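Local coordinates for protein Pvc2 (Photorhabdus asymbiotica subsp. asymbiotica, PDB 6J0B) that probably forms the contractile sheath that surrounds the inner tube of a bacteriophage-like extracellular contractile injection system, here in its extended state, at residues D44-I49 with E92-T97; Q39-D44 with C83-T88. All blocks are in the same frame, centred on the assembly; numbering follows the deposited sequence.

Contact 1: residues D44-I49 with E92-T97; sequences DNAIRI and EKIIPT
D44 and I94 bring the two backbones closest, their CA atoms 6.6 Å apart, at the point where the loop leading into strand 47-49 passes the short helix 91-94; beyond A46 the strand draws away from the helix. No hydrogen bond spans the gap, so the contact rests on one isoleucine and one loose ion pair. I94 does most of the touching, with its two branches splitting the work. CG1 stands anti to the carbonyl carbon (chi1 -48°), beside the backbone N, and from there chi2 of -62° sets CD1 against the D44-N45 peptide, with I94 CD1 3.5 Å from D44 O. The other branch turns to A46, where I94 CG2 lies 3.7 Å from A46 CB and almost as near to A46 N. One methyl thus covers a peptide group while the other packs on a side chain. D44 takes up a left-handed backbone conformation, and its carboxylate crosses K93 obliquely. D44 OD1 lies 3.6 Å from K93 CD and 3.7 Å from K93 NZ, a long salt bridge, probably weak at so exposed a position. The bend of the K93 chain at chi3 (62°) leaves CE at much the same distance, so the chain passes beside the oxygen and does not point NZ at it. E92 OE1, 6.3 Å from D44 OD1, adds a like charge nearby that might temper the attraction. The backbone N of D44 is bonded separately to S90 OG, just ahead of the helix. A46 touches L98 as well. The contact therefore joins the lead-in to edge strand 47-49 with helix 91-94, and V86 of the antiparallel neighbour 83-87 packs against both A46 and I94.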
loop_
_atom_site.group_PDB
_atom_site.type_symbol
_atom_site.label_atom_id
_atom_site.label_comp_id
_atom_site.label_asym_id
_atom_site.label_seq_id
_atom_site.Cartn_x
_atom_site.Cartn_y
_atom_site.Cartn_z
ATOM N N ASP A 44 28.793 -75.283 1.209
ATOM C CA ASP A 44 29.137 -75.151 -0.207
ATOM C C ASP A 44 28.057 -74.472 -1.044
ATOM O O ASP A 44 27.981 -74.700 -2.254
ATOM C CB ASP A 44 29.502 -76.510 -0.816
ATOM C CG ASP A 44 30.947 -76.886 -0.566
ATOM O OD1 ASP A 44 31.837 -76.091 -0.933
ATOM O OD2 ASP A 44 31.196 -77.968 0.005
ATOM N N ASN A 45 27.217 -73.636 -0.437
ATOM C CA ASN A 45 26.430 -72.689 -1.214
ATOM C C ASN A 45 26.194 -71.433 -0.391
ATOM O O ASN A 45 25.965 -71.501 0.820
ATOM C CB ASN A 45 25.090 -73.272 -1.700
ATOM C CG ASN A 45 24.422 -74.172 -0.684
ATOM O OD1 ASN A 45 24.672 -74.081 0.516
ATOM N ND2 ASN A 45 23.555 -75.052 -1.167
ATOM N N ALA A 46 26.274 -70.291 -1.063
ATOM C CA ALA A 46 25.993 -69.005 -0.449
ATOM C C ALA A 46 24.499 -68.739 -0.502
ATOM O O ALA A 46 23.861 -68.953 -1.536
ATOM C CB ALA A 46 26.742 -67.889 -1.171
ATOM N N ILE A 47 23.947 -68.269 0.605
ATOM C CA ILE A 47 22.532 -67.945 0.700
ATOM C C ILE A 47 22.429 -66.429 0.705
ATOM O O ILE A 47 22.831 -65.775 1.675
ATOM C CB ILE A 47 21.882 -68.565 1.946
ATOM C CG1 ILE A 47 21.821 -70.089 1.819
ATOM C CG2 ILE A 47 20.479 -68.028 2.142
ATOM C CD1 ILE A 47 22.956 -70.833 2.492
ATOM N N ARG A 48 21.924 -65.860 -0.385
ATOM C CA ARG A 48 21.779 -64.414 -0.454
ATOM C C ARG A 48 20.605 -63.977 0.405
ATOM O O ARG A 48 19.481 -64.456 0.229
ATOM C CB ARG A 48 21.583 -63.936 -1.887
ATOM C CG ARG A 48 21.369 -62.433 -1.948
ATOM C CD ARG A 48 20.888 -61.951 -3.293
ATOM N NE ARG A 48 21.989 -61.731 -4.219
ATOM C CZ ARG A 48 21.894 -60.999 -5.322
ATOM N NH1 ARG A 48 22.944 -60.850 -6.117
ATOM N NH2 ARG A 48 20.747 -60.408 -5.626
ATOM N N ILE A 49 20.870 -63.069 1.332
ATOM C CA ILE A 49 19.870 -62.545 2.248
ATOM C C ILE A 49 19.626 -61.097 1.855
ATOM O O ILE A 49 20.474 -60.230 2.089
ATOM C CB ILE A 49 20.333 -62.672 3.703
ATOM C CG1 ILE A 49 20.470 -64.145 4.082
ATOM C CG2 ILE A 49 19.377 -61.998 4.617
ATOM C CD1 ILE A 49 19.188 -64.929 3.966
ATOM N N GLU A 92 36.366 -70.890 1.337
ATOM C CA GLU A 92 37.369 -70.591 0.324
ATOM C C GLU A 92 36.967 -71.044 -1.073
ATOM O O GLU A 92 37.699 -70.770 -2.029
ATOM C CB GLU A 92 38.710 -71.228 0.701
ATOM C CG GLU A 92 38.798 -72.730 0.452
ATOM C CD GLU A 92 38.118 -73.555 1.528
ATOM O OE1 GLU A 92 37.593 -74.642 1.204
ATOM O OE2 GLU A 92 38.106 -73.116 2.697
ATOM N N LYS A 93 35.832 -71.726 -1.219
ATOM C CA LYS A 93 35.366 -72.177 -2.522
ATOM C C LYS A 93 34.263 -71.308 -3.104
ATOM O O LYS A 93 34.117 -71.253 -4.327
ATOM C CB LYS A 93 34.861 -73.620 -2.432
ATOM C CG LYS A 93 35.898 -74.612 -1.945
ATOM C CD LYS A 93 35.306 -76.003 -1.792
ATOM C CE LYS A 93 34.803 -76.547 -3.121
ATOM N NZ LYS A 93 34.291 -77.940 -2.995
ATOM N N ILE A 94 33.497 -70.618 -2.264
ATOM C CA ILE A 94 32.295 -69.928 -2.725
ATOM C C ILE A 94 32.572 -68.462 -3.030
ATOM O O ILE A 94 31.982 -67.900 -3.955
ATOM C CB ILE A 94 31.178 -70.091 -1.678
ATOM C CG1 ILE A 94 31.066 -71.550 -1.249
ATOM C CG2 ILE A 94 29.846 -69.640 -2.234
ATOM C CD1 ILE A 94 30.688 -72.486 -2.371
ATOM N N ILE A 95 33.460 -67.831 -2.255
ATOM C CA ILE A 95 33.817 -66.429 -2.516
ATOM C C ILE A 95 34.449 -66.206 -3.888
ATOM O O ILE A 95 34.144 -65.179 -4.515
ATOM C CB ILE A 95 34.663 -65.878 -1.357
ATOM C CG1 ILE A 95 33.960 -66.146 -0.029
ATOM C CG2 ILE A 95 34.914 -64.381 -1.501
ATOM C CD1 ILE A 95 34.676 -65.574 1.159
ATOM N N PRO A 96 35.290 -67.101 -4.441
ATOM C CA PRO A 96 35.655 -66.917 -5.858
ATOM C C PRO A 96 34.507 -67.106 -6.845
ATOM O O PRO A 96 34.578 -66.550 -7.948
ATOM C CB PRO A 96 36.757 -67.961 -6.070
ATOM C CG PRO A 96 37.373 -68.102 -4.766
ATOM C CD PRO A 96 36.244 -68.037 -3.802
ATOM N N THR A 97 33.453 -67.858 -6.498
ATOM C CA THR A 97 32.323 -68.007 -7.418
ATOM C C THR A 97 31.510 -66.725 -7.507
ATOM O O THR A 97 31.123 -66.303 -8.603
ATOM C CB THR A 97 31.398 -69.150 -6.992
ATOM O OG1 THR A 97 30.795 -68.835 -5.733
ATOM C CG2 THR A 97 32.136 -70.455 -6.871
#

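Contact 2: residues Q39-D44 with C83-T88; sequences QYISED and CYLVKT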
loop_
_atom_site.group_PDB
_atom_site.type_symbol
_atom_site.label_atom_id
_atom_site.label_comp_id
_atom_site.label_asym_id
_atom_site.label_seq_id
_atom_site.Cartn_x
_atom_site.Cartn_y
_atom_site.Cartn_z
ATOM N N GLN A 39 22.613 -75.216 11.983
ATOM C CA GLN A 39 21.717 -76.142 11.305
ATOM C C GLN A 39 20.907 -75.499 10.189
ATOM O O GLN A 39 20.187 -76.214 9.484
ATOM C CB GLN A 39 20.761 -76.775 12.321
ATOM C CG GLN A 39 19.741 -75.809 12.922
ATOM C CD GLN A 39 20.251 -75.078 14.156
ATOM O OE1 GLN A 39 21.455 -75.020 14.410
ATOM N NE2 GLN A 39 19.330 -74.522 14.933
ATOM N N TYR A 40 21.005 -74.186 10.000
ATOM C CA TYR A 40 20.107 -73.514 9.070
ATOM C C TYR A 40 20.677 -73.383 7.667
ATOM O O TYR A 40 19.925 -73.461 6.692
ATOM C CB TYR A 40 19.731 -72.137 9.608
ATOM C CG TYR A 40 18.678 -72.208 10.679
ATOM C CD1 TYR A 40 17.343 -72.397 10.347
ATOM C CD2 TYR A 40 19.014 -72.098 12.022
ATOM C CE1 TYR A 40 16.370 -72.469 11.322
ATOM C CE2 TYR A 40 18.047 -72.164 13.005
ATOM C CZ TYR A 40 16.727 -72.351 12.648
ATOM O OH TYR A 40 15.758 -72.421 13.621
ATOM N N ILE A 41 21.982 -73.180 7.527
ATOM C CA ILE A 41 22.606 -73.068 6.216
ATOM C C ILE A 41 23.429 -74.321 5.957
ATOM O O ILE A 41 23.919 -74.970 6.891
ATOM C CB ILE A 41 23.455 -71.786 6.074
ATOM C CG1 ILE A 41 24.760 -71.864 6.857
ATOM C CG2 ILE A 41 22.665 -70.572 6.526
ATOM C CD1 ILE A 41 25.772 -70.876 6.371
ATOM N N SER A 42 23.537 -74.685 4.687
ATOM C CA SER A 42 24.268 -75.868 4.271
ATOM C C SER A 42 25.677 -75.492 3.836
ATOM O O SER A 42 25.991 -74.321 3.608
ATOM C CB SER A 42 23.534 -76.572 3.129
ATOM O OG SER A 42 24.362 -77.532 2.498
ATOM N N GLU A 43 26.533 -76.503 3.737
ATOM C CA GLU A 43 27.860 -76.297 3.184
ATOM C C GLU A 43 27.778 -76.002 1.692
ATOM O O GLU A 43 26.828 -76.388 1.004
ATOM C CB GLU A 43 28.739 -77.528 3.386
ATOM C CG GLU A 43 29.481 -77.615 4.698
ATOM C CD GLU A 43 30.298 -78.888 4.781
ATOM O OE1 GLU A 43 30.771 -79.232 5.883
ATOM O OE2 GLU A 43 30.461 -79.553 3.734
ATOM N N ASP A 44 28.793 -75.283 1.209
ATOM C CA ASP A 44 29.137 -75.151 -0.207
ATOM C C ASP A 44 28.057 -74.472 -1.044
ATOM O O ASP A 44 27.981 -74.700 -2.254
ATOM C CB ASP A 44 29.502 -76.510 -0.816
ATOM C CG ASP A 44 30.947 -76.886 -0.566
ATOM O OD1 ASP A 44 31.837 -76.091 -0.933
ATOM O OD2 ASP A 44 31.196 -77.968 0.005
ATOM N N CYS A 83 23.424 -59.402 1.730
ATOM C CA CYS A 83 24.658 -60.083 2.082
ATOM C C CYS A 83 24.518 -61.567 1.794
ATOM O O CYS A 83 23.420 -62.072 1.557
ATOM C CB CYS A 83 25.013 -59.872 3.555
ATOM S SG CYS A 83 23.845 -60.610 4.709
ATOM N N TYR A 84 25.647 -62.264 1.817
ATOM C CA TYR A 84 25.686 -63.705 1.634
ATOM C C TYR A 84 26.070 -64.380 2.942
ATOM O O TYR A 84 26.731 -63.786 3.795
ATOM C CB TYR A 84 26.679 -64.099 0.538
ATOM C CG TYR A 84 26.285 -63.645 -0.845
ATOM C CD1 TYR A 84 26.662 -62.398 -1.321
ATOM C CD2 TYR A 84 25.540 -64.466 -1.677
ATOM C CE1 TYR A 84 26.302 -61.980 -2.585
ATOM C CE2 TYR A 84 25.177 -64.057 -2.940
ATOM C CZ TYR A 84 25.562 -62.815 -3.388
ATOM O OH TYR A 84 25.202 -62.403 -4.648
ATOM N N LEU A 85 25.645 -65.629 3.093
ATOM C CA LEU A 85 25.939 -66.433 4.274
ATOM C C LEU A 85 26.642 -67.702 3.816
ATOM O O LEU A 85 25.998 -68.616 3.293
ATOM C CB LEU A 85 24.664 -66.770 5.045
ATOM C CG LEU A 85 24.210 -65.880 6.200
ATOM C CD1 LEU A 85 23.799 -64.507 5.725
ATOM C CD2 LEU A 85 23.067 -66.548 6.935
ATOM N N VAL A 86 27.954 -67.762 4.009
ATOM C CA VAL A 86 28.765 -68.906 3.613
ATOM C C VAL A 86 29.336 -69.535 4.873
ATOM O O VAL A 86 29.822 -68.822 5.757
ATOM C CB VAL A 86 29.891 -68.495 2.645
ATOM C CG1 VAL A 86 30.624 -69.713 2.123
ATOM C CG2 VAL A 86 29.332 -67.697 1.493
ATOM N N LYS A 87 29.262 -70.861 4.964
ATOM C CA LYS A 87 29.867 -71.558 6.089
ATOM C C LYS A 87 31.386 -71.491 5.999
ATOM O O LYS A 87 31.963 -71.401 4.914
ATOM C CB LYS A 87 29.395 -73.009 6.145
ATOM C CG LYS A 87 28.472 -73.278 7.317
ATOM C CD LYS A 87 27.957 -74.699 7.336
ATOM C CE LYS A 87 26.984 -74.894 8.484
ATOM N NZ LYS A 87 26.398 -76.259 8.494
ATOM N N THR A 88 32.035 -71.539 7.163
ATOM C CA THR A 88 33.429 -71.129 7.263
ATOM C C THR A 88 34.413 -72.164 6.730
ATOM O O THR A 88 35.540 -71.796 6.383
ATOM C CB THR A 88 33.773 -70.786 8.718
ATOM O OG1 THR A 88 35.126 -70.328 8.798
ATOM C CG2 THR A 88 33.595 -71.993 9.629
#
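K87 reaches across to I41 and the loop around it, the backbones coming nearest at E43 and K87, with CA atoms 5.9 Å apart. From a CB directed at the loop, the lysine chain runs out extended beyond CG. CG meets the isoleucine first, 3.7 Å from I41 CD1, and CD passes on to E43 CG at 4.2 Å. CE then comes to 3.5 Å from I41 O, and NZ ends 3.2 Å from that same oxygen in a weak hydrogen bond. The stronger partner of NZ is the carbonyl of N38, so two loop carbonyls receive the ammonium. E43 OE1, 5.9 Å from K87 NZ, is not in contact but may help to balance its charge. The isoleucine and lysine side chains lie alongside in opposite senses, I41 CD1 reaching toward the strand while K87 NZ reaches toward the loop. I41 CG2 also meets L85 CD2 at 4.1 Å, and I41 packs further on V34 and I47. The loop leads from strand 31-34 to outer strand 47-49 and covers 83-87, which lies between those two and follows helices 52-58 and 67-77, at the border of a mixed, mostly parallel alpha/beta sheet.

Contacts 1 and 2 share D44 and have centres about 8 Å apart: the loop that lies over strand 83-87 in contact 2 runs straight on into the helix packing of contact 1. Strands 47-49 and 83-87 join the two directly. I49 N lies 2.7 Å from C83 O, a probable hydrogen bond of the antiparallel pair, and R48 NH1 lies 3.1 Å from Y84 OH, probably a second bond. A46 CB sits 3.7 Å from Y84 CD2. Both contacts lie at the 47-49 edge of the sheet, on opposite faces of strand 83-87: I41 on the L85 and K87 side, A46 and I94 on the V86 side. No other chain of the assembly touches their segments.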